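Local coordinates for Abbfa_003403 (Acinetobacter baumannii, PDB 4ZXH), which is a four-domain nonribosomal peptide synthetase that probably builds a peptide product with condensation, adenylation, phosphopantetheine-bearing carrier and thioesterase domains in one chain, at residues A[977-982]-A[1035-1040]; A[1013-1018]-A[1026-1031]. All blocks are in the same frame, centred on the assembly; numbering follows the deposited sequence.

Interaction 1: residues A[977-982]-A[1035-1040]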
# COMPACT_ATOMS: atom_id res chain seq x y z
N PRO A 977 -5.34 31.49 -2.18
CA PRO A 977 -6.71 31.40 -1.64
C PRO A 977 -7.26 29.97 -1.39
O PRO A 977 -8.03 29.77 -0.46
CB PRO A 977 -7.54 32.11 -2.72
CG PRO A 977 -6.61 33.17 -3.26
CD PRO A 977 -5.24 32.52 -3.24
N ILE A 978 -6.89 29.00 -2.22
CA ILE A 978 -7.38 27.65 -2.01
C ILE A 978 -6.82 27.06 -0.72
O ILE A 978 -7.54 26.47 0.08
CB ILE A 978 -7.01 26.74 -3.19
CG1 ILE A 978 -7.95 26.98 -4.39
CG2 ILE A 978 -7.03 25.28 -2.77
CD1 ILE A 978 -7.59 26.16 -5.61
N GLU A 979 -5.53 27.23 -0.49
CA GLU A 979 -4.97 26.66 0.73
C GLU A 979 -5.45 27.45 1.97
O GLU A 979 -5.63 26.86 3.03
CB GLU A 979 -3.44 26.62 0.65
CG GLU A 979 -2.93 25.75 -0.50
CD GLU A 979 -1.42 25.75 -0.61
OE1 GLU A 979 -0.76 26.57 0.07
OE2 GLU A 979 -0.89 24.93 -1.39
N ILE A 980 -5.71 28.75 1.83
CA ILE A 980 -6.29 29.52 2.94
C ILE A 980 -7.66 28.97 3.35
O ILE A 980 -7.92 28.75 4.53
CB ILE A 980 -6.39 31.02 2.60
CG1 ILE A 980 -4.98 31.61 2.52
CG2 ILE A 980 -7.19 31.74 3.66
CD1 ILE A 980 -4.94 33.08 2.13
N GLU A 981 -8.53 28.69 2.37
CA GLU A 981 -9.85 28.15 2.65
C GLU A 981 -9.81 26.74 3.26
O GLU A 981 -10.59 26.41 4.16
CB GLU A 981 -10.71 28.14 1.39
CG GLU A 981 -12.09 27.56 1.60
CD GLU A 981 -13.19 28.61 1.72
OE1 GLU A 981 -13.13 29.63 0.99
OE2 GLU A 981 -14.11 28.42 2.56
N LEU A 982 -8.90 25.89 2.79
CA LEU A 982 -8.79 24.55 3.36
C LEU A 982 -8.22 24.59 4.78
O LEU A 982 -8.67 23.84 5.65
CB LEU A 982 -7.93 23.64 2.48
CG LEU A 982 -8.50 23.38 1.08
CD1 LEU A 982 -7.48 22.67 0.17
CD2 LEU A 982 -9.82 22.59 1.20
N SER A 1035 -5.23 13.85 1.85
CA SER A 1035 -5.66 14.26 3.20
C SER A 1035 -4.84 15.37 3.91
O SER A 1035 -5.10 15.70 5.08
CB SER A 1035 -5.69 13.02 4.09
OG SER A 1035 -4.50 12.29 3.94
N THR A 1036 -3.88 15.95 3.22
CA THR A 1036 -3.27 17.19 3.68
C THR A 1036 -3.83 18.35 2.88
O THR A 1036 -4.36 18.13 1.80
CB THR A 1036 -1.76 17.20 3.53
OG1 THR A 1036 -1.44 17.25 2.13
CG2 THR A 1036 -1.14 15.96 4.21
N VAL A 1037 -3.69 19.57 3.39
CA VAL A 1037 -4.19 20.73 2.66
C VAL A 1037 -3.43 20.89 1.34
O VAL A 1037 -4.02 21.19 0.31
CB VAL A 1037 -4.07 22.01 3.47
CG1 VAL A 1037 -4.41 23.20 2.61
CG2 VAL A 1037 -5.00 21.94 4.67
N GLU A 1038 -2.12 20.64 1.37
CA GLU A 1038 -1.34 20.77 0.14
C GLU A 1038 -1.89 19.86 -0.95
O GLU A 1038 -2.18 20.32 -2.06
CB GLU A 1038 0.13 20.45 0.37
CG GLU A 1038 1.01 20.91 -0.80
CD GLU A 1038 2.21 20.02 -1.04
OE1 GLU A 1038 2.07 18.79 -0.86
OE2 GLU A 1038 3.28 20.54 -1.40
N ARG A 1039 -2.03 18.58 -0.61
CA ARG A 1039 -2.36 17.58 -1.61
C ARG A 1039 -3.77 17.77 -2.14
O ARG A 1039 -4.02 17.63 -3.33
CB ARG A 1039 -2.17 16.18 -1.03
CG ARG A 1039 -0.71 15.76 -1.08
CD ARG A 1039 -0.37 14.52 -0.24
NE ARG A 1039 -1.16 13.31 -0.52
CZ ARG A 1039 -1.27 12.73 -1.71
NH1 ARG A 1039 -0.69 13.24 -2.80
NH2 ARG A 1039 -1.99 11.64 -1.83
N LEU A 1040 -4.70 18.11 -1.25
CA LEU A 1040 -6.09 18.29 -1.64
C LEU A 1040 -6.20 19.56 -2.46
O LEU A 1040 -6.97 19.63 -3.41
CB LEU A 1040 -6.98 18.35 -0.40
CG LEU A 1040 -8.49 18.55 -0.53
CD1 LEU A 1040 -9.17 17.42 -1.29
CD2 LEU A 1040 -9.06 18.67 0.87
O HOH W 1 -1.82 22.94 -2.93
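Before the helix of segment 1035-1040 begins, Thr1036 caps it: OG1 takes the backbone N-H of Arg1039 at 3.1 Å, with a nearly straight N-H...O angle of 165°. One residue on, Val1037 carries the contact with segment 977-982, and its CA comes within 6.0 Å of the CA of Leu982. Its CG1 lies anti to the backbone N (chi1 172°) and rests on Leu982 CB at 3.5 Å, while CG2, beside the backbone N, reaches the same CB at 4.0 Å. The two side chains run antiparallel alongside each other, and CG1 also meets the main chain at Glu979 O. Glu1038 turns its CB away, yet its carbonyl oxygen is tied to the facing helix by a water that donates to it at 2.8 Å and to Glu979 OE2 at 2.7 Å. OE2 is also salt-bridged to Arg975, which probably balances the charge of Glu979 itself and would soften its repulsion with the carboxylate of Glu1038. Leu1040, with CG anti to its backbone N, swings its end back, so that CD2 obliquely meets Leu982 CD2 at 4.0 Å. Helix 977-990 and helix 1037-1046 pack here in the carrier domain's helical bundle; helix 1008-1022 adjoins Leu982 through Leu1018 and Phe1022, and helix 921-931 lies against Arg1039.

Interaction 2: residues A[1013-1018]-A[1026-1031]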
# COMPACT_ATOMS: atom_id res chain seq x y z
N LYS A 1013 -18.57 15.37 7.04
CA LYS A 1013 -18.95 16.75 7.29
C LYS A 1013 -18.06 17.70 6.51
O LYS A 1013 -18.53 18.62 5.87
CB LYS A 1013 -18.89 17.08 8.79
CG LYS A 1013 -19.92 16.31 9.63
CD LYS A 1013 -19.87 16.75 11.10
CE LYS A 1013 -20.56 15.76 12.04
NZ LYS A 1013 -22.04 15.73 11.92
N LEU A 1014 -16.75 17.45 6.57
CA LEU A 1014 -15.78 18.27 5.86
C LEU A 1014 -16.09 18.37 4.37
O LEU A 1014 -16.18 19.46 3.81
CB LEU A 1014 -14.38 17.72 6.08
CG LEU A 1014 -13.28 18.38 5.23
CD1 LEU A 1014 -13.30 19.84 5.47
CD2 LEU A 1014 -11.93 17.86 5.61
N VAL A 1015 -16.24 17.22 3.73
CA VAL A 1015 -16.45 17.19 2.29
C VAL A 1015 -17.73 17.90 1.89
O VAL A 1015 -17.77 18.59 0.88
CB VAL A 1015 -16.48 15.75 1.79
CG1 VAL A 1015 -17.14 15.68 0.43
CG2 VAL A 1015 -15.04 15.20 1.72
N ASN A 1016 -18.76 17.76 2.71
CA ASN A 1016 -20.03 18.39 2.36
C ASN A 1016 -19.94 19.91 2.47
O ASN A 1016 -20.60 20.64 1.73
CB ASN A 1016 -21.16 17.82 3.22
CG ASN A 1016 -21.72 16.52 2.65
OD1 ASN A 1016 -22.55 16.55 1.73
ND2 ASN A 1016 -21.25 15.38 3.16
N HIS A 1017 -19.10 20.38 3.38
CA HIS A 1017 -18.81 21.80 3.48
C HIS A 1017 -17.98 22.28 2.28
O HIS A 1017 -18.31 23.29 1.66
CB HIS A 1017 -18.07 22.11 4.77
CG HIS A 1017 -17.73 23.56 4.92
ND1 HIS A 1017 -16.44 24.04 4.77
CD2 HIS A 1017 -18.51 24.63 5.18
CE1 HIS A 1017 -16.45 25.35 4.94
NE2 HIS A 1017 -17.69 25.73 5.19
N LEU A 1018 -16.92 21.55 1.95
CA LEU A 1018 -16.07 21.92 0.81
C LEU A 1018 -16.83 21.97 -0.52
O LEU A 1018 -16.52 22.80 -1.37
CB LEU A 1018 -14.89 20.95 0.69
CG LEU A 1018 -13.86 21.16 1.79
CD1 LEU A 1018 -12.71 20.17 1.67
CD2 LEU A 1018 -13.37 22.61 1.78
N LEU A 1026 -16.89 16.87 -4.51
CA LEU A 1026 -15.74 16.14 -4.00
C LEU A 1026 -16.24 14.90 -3.29
O LEU A 1026 -17.40 14.86 -2.85
CB LEU A 1026 -14.93 16.97 -3.03
CG LEU A 1026 -14.69 18.40 -3.47
CD1 LEU A 1026 -13.87 19.12 -2.40
CD2 LEU A 1026 -14.00 18.42 -4.84
N SER A 1027 -15.38 13.90 -3.13
CA SER A 1027 -15.79 12.67 -2.47
C SER A 1027 -14.99 12.47 -1.20
O SER A 1027 -13.92 13.05 -1.06
CB SER A 1027 -15.64 11.48 -3.41
OG SER A 1027 -14.44 11.54 -4.15
N VAL A 1028 -15.50 11.65 -0.28
CA VAL A 1028 -14.71 11.28 0.89
C VAL A 1028 -13.53 10.44 0.41
O VAL A 1028 -12.47 10.40 1.05
CB VAL A 1028 -15.54 10.52 1.95
CG1 VAL A 1028 -16.45 11.48 2.70
CG2 VAL A 1028 -16.37 9.46 1.30
N ALA A 1029 -13.69 9.83 -0.76
CA ALA A 1029 -12.61 9.06 -1.36
C ALA A 1029 -11.44 9.98 -1.71
O ALA A 1029 -10.28 9.63 -1.46
CB ALA A 1029 -13.08 8.31 -2.59
N LEU A 1030 -11.75 11.15 -2.28
CA LEU A 1030 -10.73 12.15 -2.59
C LEU A 1030 -10.04 12.66 -1.33
O LEU A 1030 -8.83 12.87 -1.32
CB LEU A 1030 -11.32 13.32 -3.37
CG LEU A 1030 -11.50 12.98 -4.84
CD1 LEU A 1030 -12.31 14.03 -5.62
CD2 LEU A 1030 -10.13 12.79 -5.45
N LEU A 1031 -10.81 12.84 -0.26
CA LEU A 1031 -10.21 13.30 0.99
C LEU A 1031 -9.34 12.23 1.64
O LEU A 1031 -8.33 12.53 2.28
CB LEU A 1031 -11.29 13.76 1.98
CG LEU A 1031 -10.76 14.13 3.36
CD1 LEU A 1031 -9.81 15.28 3.25
CD2 LEU A 1031 -11.92 14.49 4.26
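The last residues before helix 1028-1033 and its first turn lie against the flank of helix 1008-1022, with the CA atoms of Val1015 and Val1028 6.3 Å apart. This is the joint at which the short third helix of the four-helix carrier-protein bundle turns back onto the second, and it offers a worked case of a branched side chain packing its two methyls against the start of a capped helix. Val1015 is at the centre. Its CG1, anti to the backbone N (chi1 161°), meets the carbonyl O of Leu1026 at 3.4 Å, whereas CG2 is directed at the helix start, 3.7 Å from Ser1027 O. The same CG2 meets Val1028 CG1 and lies 4.0 Å from Leu1031 CB, so one methyl group touches the carbonyl of Ser1027 and the side chains of Val1028 and Leu1031, which lie along the first turn of the helix. Leucines on the same helix extend the contact. Leu1014 and Leu1031 both hold CG anti to their backbone N, and their side chains cross at about a right angle, CD2 meeting CD2 at 3.6 Å. One turn farther along, Leu1018 CB receives Leu1026 CD1 at 3.7 Å, which folds the leucine of the incoming loop over the helix. Val1028 is also near the functional part of the carrier: its side chain lies about 9 Å from the bound 4'-phosphopantetheine and touches Arg31 and Leu32 of helix 21-32, within the condensation part of the chain. Ser1027, whose CB turns away from the facing helix, is occupied instead with its own helix: as N-cap, its OG accepts from Leu1030 N at 3.3 Å, the N-H...O angle being 148°.

In the fold
Between them the two contacts engage all four helices of the phosphopantetheine carrier domain. Interaction 1 pairs helix 977-990 with helix 1037-1046; interaction 2, nested within that loop of chain, pairs helix 1008-1022 with helix 1028-1033. Their centres are about 12 Å apart, and they merge into one apolar core: Leu982 CD2 lies 3.6 Å from Leu1018 CD2, and Leu1040 CD2 reaches both Leu1018 and Leu1031. The outer faces differ. Near interaction 1 the domain adjoins the thioesterase region through Ile980 and Phe1078, while interaction 2 lies on the side facing the condensation region and the cofactor, consistent with a compact carrier that here touches the condensation region on one face and the thioesterase region on another.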